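Local coordinates for protein ORC2 (Aeropyrum pernix, PDB 1W5T) that helps regulate DNA replication and binds DNA, combining an ATP-binding AAA+ ATPase domain with a C-terminal winged-helix domain, at residues A128-L133 and E169-R174; G84-Q89 and E136-L141; T163-H168 and I180-V185. All blocks are in the same frame, centred on the assembly; numbering follows the deposited sequence.

Contact 1: residues A128-L133 and E169-R174; sequences ALVDNL and EEIPSR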
loop_
_atom_site.group_PDB
_atom_site.type_symbol
_atom_site.label_atom_id
_atom_site.label_comp_id
_atom_site.label_asym_id
_atom_site.label_seq_id
_atom_site.Cartn_x
_atom_site.Cartn_y
_atom_site.Cartn_z
ATOM N N ALA A 128 25.990 -0.331 16.887
ATOM C CA ALA A 128 27.083 0.070 15.964
ATOM C C ALA A 128 26.620 1.176 14.991
ATOM O O ALA A 128 27.377 2.104 14.632
ATOM C CB ALA A 128 27.603 -1.119 15.198
ATOM N N LEU A 129 25.356 1.052 14.610
ATOM C CA LEU A 129 24.636 2.037 13.799
ATOM C C LEU A 129 24.580 3.361 14.530
ATOM O O LEU A 129 25.000 4.380 13.982
ATOM C CB LEU A 129 23.231 1.520 13.489
ATOM C CG LEU A 129 22.504 1.789 12.176
ATOM C CD1 LEU A 129 23.403 2.204 11.004
ATOM C CD2 LEU A 129 21.629 0.511 11.832
ATOM N N VAL A 130 24.108 3.338 15.774
ATOM C CA VAL A 130 24.076 4.535 16.606
ATOM C C VAL A 130 25.459 5.165 16.755
ATOM O O VAL A 130 25.601 6.357 16.586
ATOM C CB VAL A 130 23.444 4.259 17.951
ATOM C CG1 VAL A 130 23.781 5.372 18.970
ATOM C CG2 VAL A 130 21.922 4.166 17.784
ATOM N N ASP A 131 26.473 4.357 17.041
ATOM C CA ASP A 131 27.846 4.832 17.089
ATOM C C ASP A 131 28.375 5.444 15.790
ATOM O O ASP A 131 28.918 6.554 15.833
ATOM C CB ASP A 131 28.782 3.732 17.544
ATOM C CG ASP A 131 29.561 4.139 18.743
ATOM O OD1 ASP A 131 28.933 4.747 19.638
ATOM O OD2 ASP A 131 30.801 3.911 18.867
ATOM N N ASN A 132 28.214 4.752 14.650
ATOM C CA ASN A 132 28.669 5.294 13.330
ATOM C C ASN A 132 27.954 6.596 12.946
ATOM O O ASN A 132 28.553 7.483 12.374
ATOM C CB ASN A 132 28.475 4.278 12.185
ATOM C CG ASN A 132 29.525 3.173 12.180
ATOM O OD1 ASN A 132 30.497 3.215 11.419
ATOM N ND2 ASN A 132 29.320 2.157 13.028
ATOM N N LEU A 133 26.670 6.705 13.261
ATOM C CA LEU A 133 25.922 7.935 12.976
ATOM C C LEU A 133 26.461 9.083 13.839
ATOM O O LEU A 133 26.555 10.239 13.388
ATOM C CB LEU A 133 24.411 7.737 13.160
ATOM C CG LEU A 133 23.700 6.862 12.092
ATOM C CD1 LEU A 133 22.338 6.380 12.628
ATOM C CD2 LEU A 133 23.507 7.559 10.654
ATOM N N GLU A 169 15.705 5.479 23.606
ATOM C CA GLU A 169 15.460 5.198 25.023
ATOM C C GLU A 169 16.231 3.958 25.438
ATOM O O GLU A 169 16.641 3.855 26.591
ATOM C CB GLU A 169 13.974 4.961 25.292
ATOM C CG GLU A 169 13.074 6.178 25.079
ATOM C CD GLU A 169 11.609 5.873 25.365
ATOM O OE1 GLU A 169 10.744 6.378 24.617
ATOM O OE2 GLU A 169 11.312 5.125 26.339
ATOM N N GLU A 170 16.437 3.025 24.507
ATOM C CA GLU A 170 17.154 1.782 24.800
ATOM C C GLU A 170 18.646 1.906 24.527
ATOM O O GLU A 170 19.468 1.304 25.233
ATOM C CB GLU A 170 16.600 0.627 23.963
ATOM C CG GLU A 170 15.259 0.086 24.440
ATOM C CD GLU A 170 15.337 -1.356 24.942
ATOM O OE1 GLU A 170 14.297 -1.888 25.398
ATOM O OE2 GLU A 170 16.428 -1.973 24.884
ATOM N N ILE A 171 18.997 2.638 23.470
ATOM C CA ILE A 171 20.387 2.766 23.064
ATOM C C ILE A 171 20.721 4.230 22.899
ATOM O O ILE A 171 20.611 4.756 21.793
ATOM C CB ILE A 171 20.672 1.971 21.775
ATOM C CG1 ILE A 171 20.200 0.529 21.930
ATOM C CG2 ILE A 171 22.166 2.002 21.446
ATOM C CD1 ILE A 171 20.153 -0.230 20.650
ATOM N N PRO A 172 21.117 4.884 23.999
ATOM C CA PRO A 172 21.472 6.318 23.976
ATOM C C PRO A 172 22.762 6.525 23.219
ATOM O O PRO A 172 23.608 5.645 23.247
ATOM C CB PRO A 172 21.650 6.673 25.461
ATOM C CG PRO A 172 20.946 5.547 26.200
ATOM C CD PRO A 172 21.238 4.315 25.358
ATOM N N SER A 173 22.873 7.639 22.517
ATOM C CA SER A 173 24.096 8.015 21.845
ATOM C C SER A 173 25.122 8.588 22.849
ATOM O O SER A 173 24.764 8.954 23.964
ATOM C CB SER A 173 23.757 9.074 20.831
ATOM O OG SER A 173 22.811 9.969 21.410
ATOM N N ARG A 174 26.387 8.661 22.430
ATOM C CA ARG A 174 27.484 9.181 23.250
ATOM C C ARG A 174 27.253 10.613 23.653
ATOM O O ARG A 174 27.504 10.974 24.787
ATOM C CB ARG A 174 28.802 9.059 22.501
ATOM C CG ARG A 174 29.700 8.010 23.096
ATOM C CD ARG A 174 30.084 6.846 22.205
ATOM N NE ARG A 174 31.047 6.162 23.013
ATOM C CZ ARG A 174 31.136 4.892 23.343
ATOM N NH1 ARG A 174 30.349 3.938 22.851
ATOM N NH2 ARG A 174 32.100 4.594 24.196
#
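V130 presents its two methyl groups from helix 122-136 to the extended chain that follows helix 167-170, and each methyl finds a different part of it. CG1 stands anti to the backbone N (chi1 163°), from where it reaches S173: V130 CG1 lies 3.9 Å from S173 CA. CG2 meets I171 instead, methyl to methyl, with V130 CG2 and I171 CG2 4.3 Å apart. I171 is where the chain leaves the helix, and its side chain also rests on L123, L126 and K127, so it packs against the same helix that carries V130. In the AAA+ domain this helix and this loop lead into the adjacent parallel strands 139-145 and 180-186, and V130 itself continues inward to I180. At the next residue the chemistry becomes ionic. The R174 chain bends at chi2 (119°), which places CD beside the acid, R174 CD lying 3.5 Å from D131 OD1. The same oxygen, D131 OD1, makes a long salt bridge, 3.6 Å, to R174 NH1. The carboxylate and guanidinium planes are turned 70° apart, far from a flat, two-pronged pairing, and the attraction is probably mainly electrostatic. An alanine in place of D131 removes the carboxylate, and the R174 guanidinium would probably be left without this acidic mate and freer to turn.

Contact 2: residues G84-Q89 and E136-L141; sequences GLTVKQ and ENHYLL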
loop_
_atom_site.group_PDB
_atom_site.type_symbol
_atom_site.label_atom_id
_atom_site.label_comp_id
_atom_site.label_asym_id
_atom_site.label_seq_id
_atom_site.Cartn_x
_atom_site.Cartn_y
_atom_site.Cartn_z
ATOM N N GLY A 84 22.940 22.203 5.961
ATOM C CA GLY A 84 24.194 21.501 6.100
ATOM C C GLY A 84 24.239 20.252 6.978
ATOM O O GLY A 84 25.333 19.854 7.372
ATOM N N LEU A 85 23.091 19.621 7.252
ATOM C CA LEU A 85 22.993 18.562 8.269
ATOM C C LEU A 85 23.489 17.093 7.986
ATOM O O LEU A 85 24.246 16.503 8.853
ATOM C CB LEU A 85 21.599 18.571 8.880
ATOM C CG LEU A 85 21.508 19.709 9.909
ATOM C CD1 LEU A 85 20.117 19.914 10.423
ATOM C CD2 LEU A 85 22.441 19.466 11.079
ATOM N N THR A 86 23.074 16.545 6.823
ATOM C CA THR A 86 23.273 15.134 6.362
ATOM C C THR A 86 22.289 14.050 6.864
ATOM O O THR A 86 22.488 13.439 7.918
ATOM C CB THR A 86 24.751 14.581 6.393
ATOM O OG1 THR A 86 25.681 15.544 5.897
ATOM C CG2 THR A 86 24.918 13.419 5.354
ATOM N N VAL A 87 21.230 13.791 6.101
ATOM C CA VAL A 87 20.387 12.670 6.440
ATOM C C VAL A 87 20.442 11.610 5.352
ATOM O O VAL A 87 20.238 11.892 4.168
ATOM C CB VAL A 87 18.925 13.045 6.961
ATOM C CG1 VAL A 87 18.731 14.542 7.201
ATOM C CG2 VAL A 87 17.815 12.449 6.117
ATOM N N LYS A 88 20.785 10.407 5.790
ATOM C CA LYS A 88 20.786 9.251 4.943
ATOM C C LYS A 88 19.441 8.598 4.977
ATOM O O LYS A 88 18.685 8.746 5.924
ATOM C CB LYS A 88 21.865 8.225 5.350
ATOM C CG LYS A 88 22.848 8.662 6.452
ATOM C CD LYS A 88 24.308 8.630 5.964
ATOM C CE LYS A 88 24.856 7.184 5.682
ATOM N NZ LYS A 88 25.673 7.143 4.351
ATOM N N GLN A 89 19.164 7.864 3.911
ATOM C CA GLN A 89 17.876 7.224 3.681
ATOM C C GLN A 89 18.101 5.722 3.605
ATOM O O GLN A 89 19.058 5.260 3.006
ATOM C CB GLN A 89 17.259 7.768 2.391
ATOM C CG GLN A 89 17.533 9.309 2.169
ATOM C CD GLN A 89 17.213 9.854 0.758
ATOM O OE1 GLN A 89 16.139 9.609 0.202
ATOM N NE2 GLN A 89 18.134 10.634 0.210
ATOM N N GLU A 136 30.093 10.041 12.481
ATOM C CA GLU A 136 29.995 10.693 11.194
ATOM C C GLU A 136 29.281 12.015 11.222
ATOM O O GLU A 136 29.468 12.844 10.323
ATOM C CB GLU A 136 29.227 9.768 10.246
ATOM C CG GLU A 136 29.978 8.504 9.930
ATOM C CD GLU A 136 30.884 8.696 8.747
ATOM O OE1 GLU A 136 31.544 7.709 8.359
ATOM O OE2 GLU A 136 30.906 9.844 8.208
ATOM N N ASN A 137 28.478 12.209 12.255
ATOM C CA ASN A 137 27.592 13.352 12.358
ATOM C C ASN A 137 26.517 13.283 11.284
ATOM O O ASN A 137 26.253 14.258 10.604
ATOM C CB ASN A 137 28.360 14.685 12.319
ATOM C CG ASN A 137 27.511 15.862 12.762
ATOM O OD1 ASN A 137 26.344 15.699 13.188
ATOM N ND2 ASN A 137 28.075 17.057 12.644
ATOM N N HIS A 138 25.924 12.100 11.139
ATOM C CA HIS A 138 24.875 11.865 10.190
ATOM C C HIS A 138 23.532 11.546 10.913
ATOM O O HIS A 138 23.488 11.078 12.069
ATOM C CB HIS A 138 25.262 10.663 9.312
ATOM C CG HIS A 138 26.342 10.919 8.323
ATOM N ND1 HIS A 138 26.896 9.907 7.559
ATOM C CD2 HIS A 138 26.993 12.053 7.969
ATOM C CE1 HIS A 138 27.820 10.412 6.757
ATOM N NE2 HIS A 138 27.896 11.719 6.978
ATOM N N TYR A 139 22.431 11.746 10.211
ATOM C CA TYR A 139 21.122 11.277 10.668
ATOM C C TYR A 139 20.590 10.191 9.688
ATOM O O TYR A 139 20.993 10.146 8.524
ATOM C CB TYR A 139 20.194 12.464 10.721
ATOM C CG TYR A 139 20.737 13.550 11.611
ATOM C CD1 TYR A 139 21.670 14.517 11.132
ATOM C CD2 TYR A 139 20.356 13.606 12.933
ATOM C CE1 TYR A 139 22.181 15.508 11.998
ATOM C CE2 TYR A 139 20.840 14.580 13.788
ATOM C CZ TYR A 139 21.729 15.523 13.334
ATOM O OH TYR A 139 22.149 16.471 14.253
ATOM N N LEU A 140 19.727 9.304 10.164
ATOM C CA LEU A 140 19.247 8.202 9.337
ATOM C C LEU A 140 17.738 8.136 9.428
ATOM O O LEU A 140 17.174 7.973 10.494
ATOM C CB LEU A 140 19.876 6.879 9.786
ATOM C CG LEU A 140 19.470 5.534 9.148
ATOM C CD1 LEU A 140 20.032 5.334 7.710
ATOM C CD2 LEU A 140 19.842 4.370 10.046
ATOM N N LEU A 141 17.084 8.282 8.299
ATOM C CA LEU A 141 15.651 8.130 8.236
ATOM C C LEU A 141 15.352 6.799 7.503
ATOM O O LEU A 141 15.744 6.586 6.345
ATOM C CB LEU A 141 15.035 9.357 7.595
ATOM C CG LEU A 141 13.537 9.543 7.421
ATOM C CD1 LEU A 141 12.750 8.919 8.560
ATOM C CD2 LEU A 141 13.247 10.997 7.321
#
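V87 and Y139 sit side by side on one face of two parallel strands, V87 CB 4.0 Å from Y139 CB, and much of the buried surface gathers around them. Three backbone hydrogen bonds lace the strands: Y139 N to T86 O, K88 N to Y139 O and L141 N to K88 O, all 2.8 to 2.9 Å. The tyrosine ring turns its edge to the carbonyl oxygens of L85 and T86, while L85 CD2 approaches Y139 CE1 at 4.1 Å; L42 of helix 28-43 touches both side chains, and R179 adds a cation-pi contact to the ring. On the reverse face of the sheet, K88 CG nearly eclipses the backbone N (chi1 -7°), an unfavourable torsion as modelled, and lies 3.2 Å from Y139 O. The bent chain then crosses H138, with K88 CD 3.3 Å from H138 ND1. The polar ends part company: K88 NZ bonds to T111 O and H138 ND1 to Y113 OH, so both are satisfied. T86, although exposed, belongs to this packed part: its CG2 lies 4.0 Å from the centroid of the H138 ring in a CH-pi contact, while E136 CB covers the opposite face, and the imidazole is clasped on both sides.

Toward solvent the contact thins. N137 touches the other strand little and sends OD1 to R179, and Q89 gives mainly its backbone, its side chain leaning on V73 and S77 of helix 65-82.

G84 and N137, both with positive phi, are the C-prime residues of Schellman motifs ending helices 65-82 and 122-136. Helix ends followed by short turns into parallel strands, with 87-93 at the sheet's edge and a crossover through helices 100-111 and 122-136 to 139-145, fit the P-loop AAA+ core.

Contact 3: residues T163-H168 and I180-V185; sequences TLLRVH and IGFLLV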
loop_
_atom_site.group_PDB
_atom_site.type_symbol
_atom_site.label_atom_id
_atom_site.label_comp_id
_atom_site.label_asym_id
_atom_site.label_seq_id
_atom_site.Cartn_x
_atom_site.Cartn_y
_atom_site.Cartn_z
ATOM N N THR A 163 12.330 -2.134 20.951
ATOM C CA THR A 163 13.642 -1.513 21.066
ATOM C C THR A 163 13.994 -0.733 19.789
ATOM O O THR A 163 14.474 0.403 19.869
ATOM C CB THR A 163 14.774 -2.525 21.475
ATOM O OG1 THR A 163 14.960 -3.501 20.444
ATOM C CG2 THR A 163 14.341 -3.384 22.655
ATOM N N LEU A 164 13.716 -1.340 18.636
ATOM C CA LEU A 164 13.885 -0.687 17.330
ATOM C C LEU A 164 13.172 0.658 17.255
ATOM O O LEU A 164 13.771 1.657 16.893
ATOM C CB LEU A 164 13.403 -1.588 16.181
ATOM C CG LEU A 164 13.464 -0.934 14.793
ATOM C CD1 LEU A 164 14.905 -0.731 14.325
ATOM C CD2 LEU A 164 12.645 -1.692 13.748
ATOM N N LEU A 165 11.896 0.673 17.609
ATOM C CA LEU A 165 11.063 1.852 17.420
ATOM C C LEU A 165 11.185 2.791 18.609
ATOM O O LEU A 165 10.747 3.929 18.567
ATOM C CB LEU A 165 9.609 1.465 17.149
ATOM C CG LEU A 165 9.084 1.226 15.725
ATOM C CD1 LEU A 165 10.100 1.343 14.582
ATOM C CD2 LEU A 165 8.456 -0.103 15.681
ATOM N N ARG A 166 11.816 2.301 19.668
ATOM C CA ARG A 166 12.160 3.152 20.811
ATOM C C ARG A 166 13.671 3.159 21.068
ATOM O O ARG A 166 14.118 3.225 22.221
ATOM C CB ARG A 166 11.376 2.713 22.053
ATOM C CG ARG A 166 9.903 3.158 22.007
ATOM C CD ARG A 166 8.962 2.403 22.923
ATOM N NE ARG A 166 8.279 3.312 23.846
ATOM C CZ ARG A 166 8.516 3.361 25.147
ATOM N NH1 ARG A 166 9.418 2.540 25.701
ATOM N NH2 ARG A 166 7.857 4.223 25.899
ATOM N N VAL A 167 14.439 3.125 19.980
ATOM C CA VAL A 167 15.887 3.024 20.011
ATOM C C VAL A 167 16.640 4.051 20.901
ATOM O O VAL A 167 17.567 3.693 21.632
ATOM C CB VAL A 167 16.461 3.011 18.576
ATOM C CG1 VAL A 167 16.078 4.297 17.838
ATOM C CG2 VAL A 167 17.979 2.780 18.587
ATOM N N HIS A 168 16.237 5.302 20.850
ATOM C CA HIS A 168 16.893 6.346 21.647
ATOM C C HIS A 168 16.635 6.333 23.168
ATOM O O HIS A 168 17.270 7.100 23.909
ATOM C CB HIS A 168 16.566 7.697 21.049
ATOM C CG HIS A 168 16.743 7.725 19.568
ATOM N ND1 HIS A 168 17.946 7.433 18.965
ATOM C CD2 HIS A 168 15.862 7.950 18.566
ATOM C CE1 HIS A 168 17.810 7.520 17.655
ATOM N NE2 HIS A 168 16.559 7.843 17.388
ATOM N N ILE A 180 18.042 8.685 14.535
ATOM C CA ILE A 180 17.299 7.696 13.733
ATOM C C ILE A 180 15.803 7.961 13.833
ATOM O O ILE A 180 15.251 7.983 14.939
ATOM C CB ILE A 180 17.556 6.238 14.195
ATOM C CG1 ILE A 180 19.042 5.903 14.233
ATOM C CG2 ILE A 180 16.905 5.262 13.200
ATOM C CD1 ILE A 180 19.288 4.544 14.770
ATOM N N GLY A 181 15.149 8.171 12.697
ATOM C CA GLY A 181 13.701 8.239 12.672
ATOM C C GLY A 181 13.140 7.187 11.736
ATOM O O GLY A 181 13.880 6.527 11.016
ATOM N N PHE A 182 11.819 7.051 11.728
ATOM C CA PHE A 182 11.158 5.973 11.025
ATOM C C PHE A 182 9.942 6.417 10.287
ATOM O O PHE A 182 9.197 7.235 10.765
ATOM C CB PHE A 182 10.726 4.898 12.009
ATOM C CG PHE A 182 11.861 4.136 12.585
ATOM C CD1 PHE A 182 12.338 4.453 13.826
ATOM C CD2 PHE A 182 12.443 3.087 11.887
ATOM C CE1 PHE A 182 13.373 3.737 14.389
ATOM C CE2 PHE A 182 13.521 2.389 12.438
ATOM C CZ PHE A 182 13.972 2.719 13.697
ATOM N N LEU A 183 9.753 5.852 9.109
ATOM C CA LEU A 183 8.539 6.031 8.360
ATOM C C LEU A 183 8.071 4.611 8.084
ATOM O O LEU A 183 8.715 3.879 7.325
ATOM C CB LEU A 183 8.845 6.750 7.062
ATOM C CG LEU A 183 7.785 7.698 6.516
ATOM C CD1 LEU A 183 7.903 7.895 5.040
ATOM C CD2 LEU A 183 6.340 7.455 6.934
ATOM N N LEU A 184 7.002 4.192 8.747
ATOM C CA LEU A 184 6.483 2.822 8.538
ATOM C C LEU A 184 5.476 2.905 7.410
ATOM O O LEU A 184 4.729 3.887 7.315
ATOM C CB LEU A 184 5.812 2.308 9.798
ATOM C CG LEU A 184 6.595 2.542 11.122
ATOM C CD1 LEU A 184 5.902 1.938 12.376
ATOM C CD2 LEU A 184 8.014 1.984 11.009
ATOM N N VAL A 185 5.470 1.928 6.516
ATOM C CA VAL A 185 4.441 1.910 5.463
ATOM C C VAL A 185 3.748 0.570 5.515
ATOM O O VAL A 185 4.441 -0.410 5.393
ATOM C CB VAL A 185 5.073 2.100 4.082
ATOM C CG1 VAL A 185 4.010 2.080 2.983
ATOM C CG2 VAL A 185 5.887 3.388 4.038
#
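L164 opens the contact by pressing on F182 with both side chain and backbone: L164 CD1 lies 3.6 Å from F182 CZ, and L164 O is 3.3 Å from F182 CE1. Next along the chain, L165 takes the face of the same phenyl ring. Its CD1 sits 3.8 Å from the F182 ring centroid and only 8° off the ring normal, a CH-pi contact close to the centre, and the same methyl touches L184 CD2 at 4.2 Å. After the break in the helix at R166, V167 sends CG1 to the edge of the F182 ring, 4.4 Å from F182 CE1, and this methyl also covers one face of the H168 imidazole. H168 ends the walk with the polar member of the set. Its chi1 (-47°) sets CG anti to the carbonyl carbon, beside the backbone N; H168 NE2 donates to I180 O at 2.8 Å in a nearly straight bond (168°). The oxygen lies in the plane of the imidazole, and the N-H points at a carbonyl lone pair; with V167 on one face, the ring's rotation appears well fixed. Strand 180-186 is itself an inner strand, its G181 bonded to L140 and V142 on one side and F182 to D50 and N52 on the other. Beyond the contact, F182 and L184 reach V51 of strand 51-56, while L164 and V167 share L126 of helix 122-136.

Burial deepens from contact 1 to contact 3. Contact 3 is enclosed, apolar but for one histidine-to-carbonyl bond, and packs helices on an inner strand; contact 1, at the periphery, mixes a few methyl contacts with a long salt bridge. Contact 2 differs in kind, for backbone hydrogen bonds at the sheet's edge dominate it. The three interlock through shared elements. Helix 167-170 serves contacts 1 and 3, where V130 of contact 1 also meets V167 of contact 3. Helix 122-136 runs into strand 139-145, so L133 of contact 1 packs on L140 of contact 2. That strand neighbours 180-186, and L140 O probably accepts a hydrogen bond from G181 N.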